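Probable sugar ABC transporter, sugar-binding protein (Streptococcus pneumoniae, PDB 2W7Y) binds the blood group A-trisaccharide and probably delivers such glycans to an ABC transporter for uptake by the bacterium. Local coordinates at residues A[206-211]-A[398-403]; A[245-250]-A[416-421]. One frame throughout, in Å; residues are numbered along the deposited sequence.

Interaction 1: A[206-211]-A[398-403]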
ATOM      1  N   PRO A 206      -5.830  -1.377  -8.377  1.00 23.57           N
ATOM      2  CA  PRO A 206      -5.085  -0.166  -8.751  1.00 23.50           C
ATOM      3  C   PRO A 206      -5.927   1.092  -8.994  1.00 23.51           C
ATOM      4  O   PRO A 206      -5.391   2.199  -8.939  1.00 23.82           O
ATOM      5  CB  PRO A 206      -4.395  -0.573 -10.054  1.00 23.41           C
ATOM      6  CG  PRO A 206      -4.319  -2.052  -9.998  1.00 23.48           C
ATOM      7  CD  PRO A 206      -5.584  -2.470  -9.339  1.00 23.50           C
ATOM      8  N   SER A 207      -7.217   0.931  -9.271  1.00 23.46           N
ATOM      9  CA  SER A 207      -8.071   2.082  -9.577  1.00 23.47           C
ATOM     10  C   SER A 207      -8.413   2.940  -8.352  1.00 23.34           C
ATOM     11  O   SER A 207      -8.736   4.118  -8.498  1.00 23.50           O
ATOM     12  CB  SER A 207      -9.337   1.653 -10.328  1.00 23.37           C
ATOM     13  OG  SER A 207     -10.119   0.762  -9.556  1.00 24.16           O
ATOM     14  N   ILE A 208      -8.331   2.359  -7.153  1.00 23.30           N
ATOM     15  CA  ILE A 208      -8.549   3.119  -5.918  1.00 23.03           C
ATOM     16  C   ILE A 208      -7.415   4.118  -5.662  1.00 22.96           C
ATOM     17  O   ILE A 208      -7.605   5.110  -4.963  1.00 22.92           O
ATOM     18  CB  ILE A 208      -8.801   2.202  -4.675  1.00 23.05           C
ATOM     19  CG1 ILE A 208      -9.501   2.985  -3.552  1.00 22.56           C
ATOM     20  CG2 ILE A 208      -7.496   1.541  -4.194  1.00 23.08           C
ATOM     21  CD1 ILE A 208      -9.929   2.154  -2.354  1.00 22.22           C
ATOM     22  N   ARG A 209      -6.246   3.851  -6.247  1.00 23.08           N
ATOM     23  CA  ARG A 209      -5.094   4.748  -6.152  1.00 23.03           C
ATOM     24  C   ARG A 209      -5.337   6.021  -6.960  1.00 23.02           C
ATOM     25  O   ARG A 209      -4.810   7.086  -6.624  1.00 22.98           O
ATOM     26  CB  ARG A 209      -3.801   4.066  -6.628  1.00 22.93           C
ATOM     27  CG  ARG A 209      -3.638   2.595  -6.258  1.00 23.05           C
ATOM     28  CD  ARG A 209      -3.627   2.360  -4.750  1.00 23.18           C
ATOM     29  NE  ARG A 209      -3.215   0.996  -4.426  1.00 22.81           N
ATOM     30  CZ  ARG A 209      -3.305   0.447  -3.219  1.00 22.27           C
ATOM     31  NH1 ARG A 209      -3.797   1.140  -2.199  1.00 21.97           N
ATOM     32  NH2 ARG A 209      -2.899  -0.800  -3.035  1.00 22.17           N
ATOM     33  N   LEU A 210      -6.126   5.899  -8.026  1.00 23.06           N
ATOM     34  CA  LEU A 210      -6.575   7.061  -8.796  1.00 22.99           C
ATOM     35  C   LEU A 210      -7.611   7.883  -8.029  1.00 23.02           C
ATOM     36  O   LEU A 210      -7.545   9.111  -8.029  1.00 23.08           O
ATOM     37  CB  LEU A 210      -7.125   6.644 -10.163  1.00 23.07           C
ATOM     38  CG  LEU A 210      -6.140   6.177 -11.247  1.00 22.72           C
ATOM     39  CD1 LEU A 210      -6.895   5.713 -12.482  1.00 21.87           C
ATOM     40  CD2 LEU A 210      -5.143   7.271 -11.609  1.00 22.45           C
ATOM     41  N   PHE A 211      -8.557   7.203  -7.379  1.00 23.11           N
ATOM     42  CA  PHE A 211      -9.554   7.854  -6.518  1.00 23.17           C
ATOM     43  C   PHE A 211      -8.895   8.540  -5.315  1.00 23.22           C
ATOM     44  O   PHE A 211      -9.200   9.694  -5.011  1.00 23.21           O
ATOM     45  CB  PHE A 211     -10.613   6.846  -6.044  1.00 23.10           C
ATOM     46  CG  PHE A 211     -11.606   7.415  -5.048  1.00 23.21           C
ATOM     47  CD1 PHE A 211     -12.676   8.203  -5.475  1.00 23.11           C
ATOM     48  CD2 PHE A 211     -11.474   7.153  -3.684  1.00 22.91           C
ATOM     49  CE1 PHE A 211     -13.594   8.731  -4.551  1.00 23.13           C
ATOM     50  CE2 PHE A 211     -12.384   7.670  -2.758  1.00 23.10           C
ATOM     51  CZ  PHE A 211     -13.447   8.459  -3.191  1.00 22.98           C
ATOM     52  N   THR A 398     -12.380  -1.989   0.339  1.00 23.22           N
ATOM     53  CA  THR A 398     -12.938  -3.080  -0.472  1.00 23.09           C
ATOM     54  C   THR A 398     -14.217  -2.688  -1.231  1.00 23.23           C
ATOM     55  O   THR A 398     -14.373  -3.020  -2.410  1.00 23.32           O
ATOM     56  CB  THR A 398     -13.191  -4.346   0.396  1.00 23.17           C
ATOM     57  OG1 THR A 398     -11.962  -4.769   1.003  1.00 22.97           O
ATOM     58  CG2 THR A 398     -13.751  -5.498  -0.442  1.00 23.00           C
ATOM     59  N   ALA A 399     -15.124  -1.988  -0.552  1.00 23.17           N
ATOM     60  CA  ALA A 399     -16.362  -1.490  -1.171  1.00 23.09           C
ATOM     61  C   ALA A 399     -16.100  -0.527  -2.334  1.00 23.05           C
ATOM     62  O   ALA A 399     -16.747  -0.621  -3.378  1.00 23.17           O
ATOM     63  CB  ALA A 399     -17.264  -0.834  -0.121  1.00 22.95           C
ATOM     64  N   ILE A 400     -15.154   0.390  -2.149  1.00 23.10           N
ATOM     65  CA  ILE A 400     -14.764   1.336  -3.202  1.00 23.14           C
ATOM     66  C   ILE A 400     -14.090   0.632  -4.384  1.00 23.07           C
ATOM     67  O   ILE A 400     -14.411   0.923  -5.529  1.00 23.27           O
ATOM     68  CB  ILE A 400     -13.902   2.522  -2.647  1.00 23.06           C
ATOM     69  CG1 ILE A 400     -14.755   3.402  -1.727  1.00 22.68           C
ATOM     70  CG2 ILE A 400     -13.300   3.365  -3.784  1.00 22.82           C
ATOM     71  CD1 ILE A 400     -13.978   4.460  -0.972  1.00 22.96           C
ATOM     72  N   ILE A 401     -13.175  -0.297  -4.094  1.00 23.21           N
ATOM     73  CA  ILE A 401     -12.533  -1.136  -5.123  1.00 23.23           C
ATOM     74  C   ILE A 401     -13.553  -1.906  -5.966  1.00 23.20           C
ATOM     75  O   ILE A 401     -13.460  -1.909  -7.196  1.00 23.20           O
ATOM     76  CB  ILE A 401     -11.485  -2.120  -4.504  1.00 23.28           C
ATOM     77  CG1 ILE A 401     -10.191  -1.380  -4.159  1.00 22.89           C
ATOM     78  CG2 ILE A 401     -11.169  -3.296  -5.449  1.00 23.19           C
ATOM     79  CD1 ILE A 401      -9.190  -2.247  -3.407  1.00 22.80           C
ATOM     80  N   ASN A 402     -14.514  -2.551  -5.302  1.00 23.27           N
ATOM     81  CA  ASN A 402     -15.597  -3.274  -5.985  1.00 23.33           C
ATOM     82  C   ASN A 402     -16.451  -2.377  -6.887  1.00 23.26           C
ATOM     83  O   ASN A 402     -16.781  -2.757  -8.012  1.00 23.30           O
ATOM     84  CB  ASN A 402     -16.497  -3.996  -4.974  1.00 23.36           C
ATOM     85  CG  ASN A 402     -15.819  -5.190  -4.307  1.00 23.74           C
ATOM     86  OD1 ASN A 402     -16.329  -5.720  -3.319  1.00 24.36           O
ATOM     87  ND2 ASN A 402     -14.679  -5.622  -4.841  1.00 23.47           N
ATOM     88  N   ALA A 403     -16.801  -1.192  -6.391  1.00 23.24           N
ATOM     89  CA  ALA A 403     -17.616  -0.240  -7.152  1.00 23.33           C
ATOM     90  C   ALA A 403     -16.883   0.299  -8.383  1.00 23.28           C
ATOM     91  O   ALA A 403     -17.479   0.456  -9.447  1.00 23.21           O
ATOM     92  CB  ALA A 403     -18.077   0.907  -6.258  1.00 23.28           C
TER
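With chi1 of Ile208 at -160°, its CG1 lies opposite the backbone N and its nearly extended chain projects at the helix 398-403, where Ile400 and Ile401 receive it. With chi1 of Ile400 at -67°, CG1 lies beside the backbone N and the CG2 methyl is the branch opposite it, and this methyl meets the outgoing arm of Ile208, CG2 of Ile400 standing 3.8 Å from CG1 of Ile208 and 3.9 Å from its CD1. Nearer its base, and from a direction roughly at right angles, Ile208 is met by Ile401, whose CG1 sits 3.9 Å from CB of Ile208 and 4.0 Å from its CG2 methyl. Ile208 thus occupies the angle between two consecutive isoleucines and runs roughly at right angles to both. The CD1 end of Ile400 continues past it to Phe211, one helical turn on, and approaches CE2 of that ring obliquely at 4.0 Å. The Phe211 ring also makes an edge-to-face contact with Phe239.

This is a steep crossing of two helices, 106° between the axes of the two short segments, 9.7 Å apart, within the C-terminal lobe of a bilobal solute-binding protein whose cleft holds the glycan. Four aliphatic and aromatic side chains fill the interface, most of them buried, and dispersion carries it throughout. Arg209, next to Ile208 in sequence, turns from this interface to the sugar, where its NH2 hydrogen-bonds O7 of the bound N-acetylgalactosamine. On the partner helix the Ile401 side chain lies about 7 Å from the same sugar unit. Leu425 of helix 414-427 also touches Ile400.

Interaction 2: A[245-250]-A[416-421]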
HETATM    1  N   MSE A 245     -15.086  11.013 -12.005  1.00 23.79           N
HETATM    2  CA  MSE A 245     -13.889  11.169 -12.837  1.00 24.36           C
HETATM    3  C   MSE A 245     -13.178   9.843 -13.095  1.00 23.84           C
HETATM    4  O   MSE A 245     -12.802   9.545 -14.229  1.00 23.79           O
HETATM    5  CB  MSE A 245     -12.903  12.124 -12.164  1.00 24.21           C
HETATM    6  CG  MSE A 245     -13.143  13.593 -12.423  1.00 24.93           C
HETATM    7 SE   MSE A 245     -12.412  14.643 -10.952  1.00 26.50          SE
HETATM    8  CE  MSE A 245     -11.739  16.195 -11.932  1.00 24.96           C
ATOM      9  N   VAL A 246     -12.998   9.064 -12.029  1.00 23.58           N
ATOM     10  CA  VAL A 246     -12.249   7.803 -12.071  1.00 23.42           C
ATOM     11  C   VAL A 246     -13.044   6.699 -12.782  1.00 23.40           C
ATOM     12  O   VAL A 246     -12.492   5.977 -13.612  1.00 23.34           O
ATOM     13  CB  VAL A 246     -11.798   7.361 -10.645  1.00 23.26           C
ATOM     14  CG1 VAL A 246     -11.067   6.028 -10.675  1.00 23.22           C
ATOM     15  CG2 VAL A 246     -10.910   8.425 -10.021  1.00 23.09           C
HETATM   16  N   MSE A 247     -14.336   6.598 -12.464  1.00 23.36           N
HETATM   17  CA  MSE A 247     -15.248   5.650 -13.111  1.00 23.54           C
HETATM   18  C   MSE A 247     -15.377   5.857 -14.620  1.00 23.41           C
HETATM   19  O   MSE A 247     -15.475   4.891 -15.368  1.00 23.55           O
HETATM   20  CB  MSE A 247     -16.633   5.711 -12.467  1.00 23.49           C
HETATM   21  CG  MSE A 247     -16.708   5.050 -11.107  1.00 23.73           C
HETATM   22 SE   MSE A 247     -18.471   5.225 -10.309  1.00 24.24          SE
HETATM   23  CE  MSE A 247     -18.248   3.974  -8.837  1.00 23.76           C
ATOM     24  N   LYS A 248     -15.392   7.116 -15.053  1.00 23.40           N
ATOM     25  CA  LYS A 248     -15.409   7.461 -16.476  1.00 23.29           C
ATOM     26  C   LYS A 248     -14.131   7.001 -17.171  1.00 23.27           C
ATOM     27  O   LYS A 248     -14.172   6.507 -18.304  1.00 23.09           O
ATOM     28  CB  LYS A 248     -15.581   8.972 -16.662  1.00 23.24           C
ATOM     29  CG  LYS A 248     -17.013   9.470 -16.535  1.00 23.31           C
ATOM     30  CD  LYS A 248     -17.064  10.987 -16.440  1.00 23.54           C
ATOM     31  CE  LYS A 248     -16.595  11.663 -17.727  1.00 23.78           C
ATOM     32  NZ  LYS A 248     -16.453  13.141 -17.565  1.00 23.82           N
ATOM     33  N   GLU A 249     -13.002   7.172 -16.484  1.00 23.20           N
ATOM     34  CA  GLU A 249     -11.700   6.762 -17.002  1.00 23.28           C
ATOM     35  C   GLU A 249     -11.535   5.241 -17.002  1.00 23.25           C
ATOM     36  O   GLU A 249     -10.959   4.674 -17.931  1.00 23.38           O
ATOM     37  CB  GLU A 249     -10.569   7.443 -16.223  1.00 23.23           C
ATOM     38  CG  GLU A 249      -9.169   7.233 -16.799  1.00 23.26           C
ATOM     39  CD  GLU A 249      -9.059   7.547 -18.288  1.00 23.12           C
ATOM     40  OE1 GLU A 249      -8.189   6.942 -18.943  1.00 23.55           O
ATOM     41  OE2 GLU A 249      -9.826   8.384 -18.810  1.00 22.88           O
ATOM     42  N   ILE A 250     -12.056   4.593 -15.965  1.00 23.29           N
ATOM     43  CA  ILE A 250     -12.055   3.133 -15.861  1.00 23.19           C
ATOM     44  C   ILE A 250     -12.940   2.488 -16.945  1.00 23.33           C
ATOM     45  O   ILE A 250     -12.609   1.419 -17.475  1.00 23.27           O
ATOM     46  CB  ILE A 250     -12.479   2.682 -14.432  1.00 23.21           C
ATOM     47  CG1 ILE A 250     -11.265   2.512 -13.505  1.00 23.36           C
ATOM     48  CG2 ILE A 250     -13.216   1.358 -14.464  1.00 23.14           C
ATOM     49  CD1 ILE A 250     -10.281   3.680 -13.447  1.00 23.73           C
ATOM     50  N   GLN A 416     -25.573   7.260 -12.125  1.00 23.30           N
ATOM     51  CA  GLN A 416     -26.350   6.472 -11.171  1.00 23.28           C
ATOM     52  C   GLN A 416     -25.510   5.422 -10.448  1.00 23.22           C
ATOM     53  O   GLN A 416     -25.901   4.941  -9.383  1.00 23.27           O
ATOM     54  CB  GLN A 416     -27.594   5.852 -11.829  1.00 23.44           C
ATOM     55  CG  GLN A 416     -27.308   4.891 -12.971  1.00 23.58           C
ATOM     56  CD  GLN A 416     -28.565   4.430 -13.693  1.00 23.87           C
ATOM     57  OE1 GLN A 416     -28.891   3.270 -13.679  1.00 23.95           O
ATOM     58  NE2 GLN A 416     -29.245   5.341 -14.311  1.00 23.80           N
ATOM     59  N   LYS A 417     -24.359   5.073 -11.025  1.00 23.10           N
ATOM     60  CA  LYS A 417     -23.381   4.230 -10.341  1.00 22.96           C
ATOM     61  C   LYS A 417     -22.719   4.983  -9.187  1.00 22.93           C
ATOM     62  O   LYS A 417     -22.544   4.422  -8.101  1.00 22.79           O
ATOM     63  CB  LYS A 417     -22.320   3.698 -11.310  1.00 22.94           C
ATOM     64  CG  LYS A 417     -21.375   2.662 -10.697  1.00 22.93           C
ATOM     65  CD  LYS A 417     -22.106   1.382 -10.317  1.00 22.82           C
ATOM     66  CE  LYS A 417     -21.201   0.425  -9.569  1.00 23.30           C
ATOM     67  NZ  LYS A 417     -21.887  -0.872  -9.308  1.00 23.26           N
ATOM     68  N   VAL A 418     -22.356   6.244  -9.431  1.00 22.82           N
ATOM     69  CA  VAL A 418     -21.818   7.122  -8.390  1.00 22.99           C
ATOM     70  C   VAL A 418     -22.811   7.210  -7.224  1.00 23.14           C
ATOM     71  O   VAL A 418     -22.429   7.028  -6.063  1.00 23.12           O
ATOM     72  CB  VAL A 418     -21.483   8.542  -8.937  1.00 22.94           C
ATOM     73  CG1 VAL A 418     -21.330   9.554  -7.805  1.00 22.90           C
ATOM     74  CG2 VAL A 418     -20.227   8.510  -9.786  1.00 22.87           C
ATOM     75  N   LYS A 419     -24.081   7.453  -7.552  1.00 23.14           N
ATOM     76  CA  LYS A 419     -25.137   7.575  -6.550  1.00 23.17           C
ATOM     77  C   LYS A 419     -25.351   6.286  -5.752  1.00 23.25           C
ATOM     78  O   LYS A 419     -25.531   6.333  -4.532  1.00 23.28           O
ATOM     79  CB  LYS A 419     -26.455   8.017  -7.192  1.00 23.12           C
ATOM     80  CG  LYS A 419     -27.365   8.757  -6.226  1.00 23.27           C
ATOM     81  CD  LYS A 419     -28.816   8.379  -6.414  1.00 23.66           C
ATOM     82  CE  LYS A 419     -29.599   8.642  -5.143  1.00 23.75           C
ATOM     83  NZ  LYS A 419     -30.958   8.043  -5.187  1.00 24.04           N
ATOM     84  N   SER A 420     -25.329   5.145  -6.442  1.00 23.20           N
ATOM     85  CA  SER A 420     -25.521   3.849  -5.788  1.00 23.28           C
ATOM     86  C   SER A 420     -24.282   3.437  -4.985  1.00 23.28           C
ATOM     87  O   SER A 420     -24.397   2.728  -3.984  1.00 23.25           O
ATOM     88  CB  SER A 420     -25.931   2.760  -6.796  1.00 23.22           C
ATOM     89  OG  SER A 420     -24.809   2.143  -7.408  1.00 23.43           O
ATOM     90  N   THR A 421     -23.110   3.885  -5.432  1.00 23.23           N
ATOM     91  CA  THR A 421     -21.862   3.667  -4.702  1.00 23.25           C
ATOM     92  C   THR A 421     -21.886   4.415  -3.371  1.00 23.31           C
ATOM     93  O   THR A 421     -21.539   3.850  -2.332  1.00 23.39           O
ATOM     94  CB  THR A 421     -20.624   4.084  -5.534  1.00 23.26           C
ATOM     95  OG1 THR A 421     -20.522   3.233  -6.684  1.00 23.09           O
ATOM     96  CG2 THR A 421     -19.343   3.978  -4.713  1.00 22.94           C
TER
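Met247, present as selenomethionine, lays its selenium and terminal methyl over the face of helix 416-421 formed by Lys417, Val418 and Thr421. Its chain is extended beyond CG (chi2 178°), which carries the selenium to 3.8 Å from CG2 of Val418, while CG of Lys417 lies across the chain, 3.9 Å from CE of Met247. The methyl goes furthest, reaching Thr421 tip to tip with CE of Met247 3.2 Å from OG1. The two short helical segments run at 126° to each other with axes 10.8 Å apart, so the long side chain of Met247 is what spans the gap. Ala403 and Leu404 of helix 394-406 also touch Met247, placing this contact in the helical packing of the C-terminal lobe.

Lys417 offers only its aliphatic stem: the bend at chi2 (66°) turns the chain from the methionine, and NZ forms a salt bridge with Glu406. Thr421 OG1 donates a 2.7 Å hydrogen bond to Lys417 O from above the carbonyl plane, and the backbone N of Thr421 reaches that oxygen from the opposite face. The carbonyl therefore has two donors, and the threonine proton is already committed within its own helix. What the hydroxyl presents to the selenomethionine methyl is consequently an oxygen surface, met by a close van der Waals approach beside the aliphatic carbons.

From the N terminus, the chain enters helix 207-215, which carries the first side of interaction 1, and then helix 237-252, which supplies the first side of interaction 2. Helix 394-406 returns to close interaction 1 across 186 intervening residues, and helix 414-427, which follows it, closes interaction 2 across 165. The segments alternate, so the two loops cross and neither nests in the other. With centres 11 Å apart, the contacts also touch: Ala403 CB lies 3.4 Å from Thr421 OG1, and Ser207 O lies 3.7 Å from Val246 CG1. Together they join the two late helices to two earlier ones, from near the glycan outward.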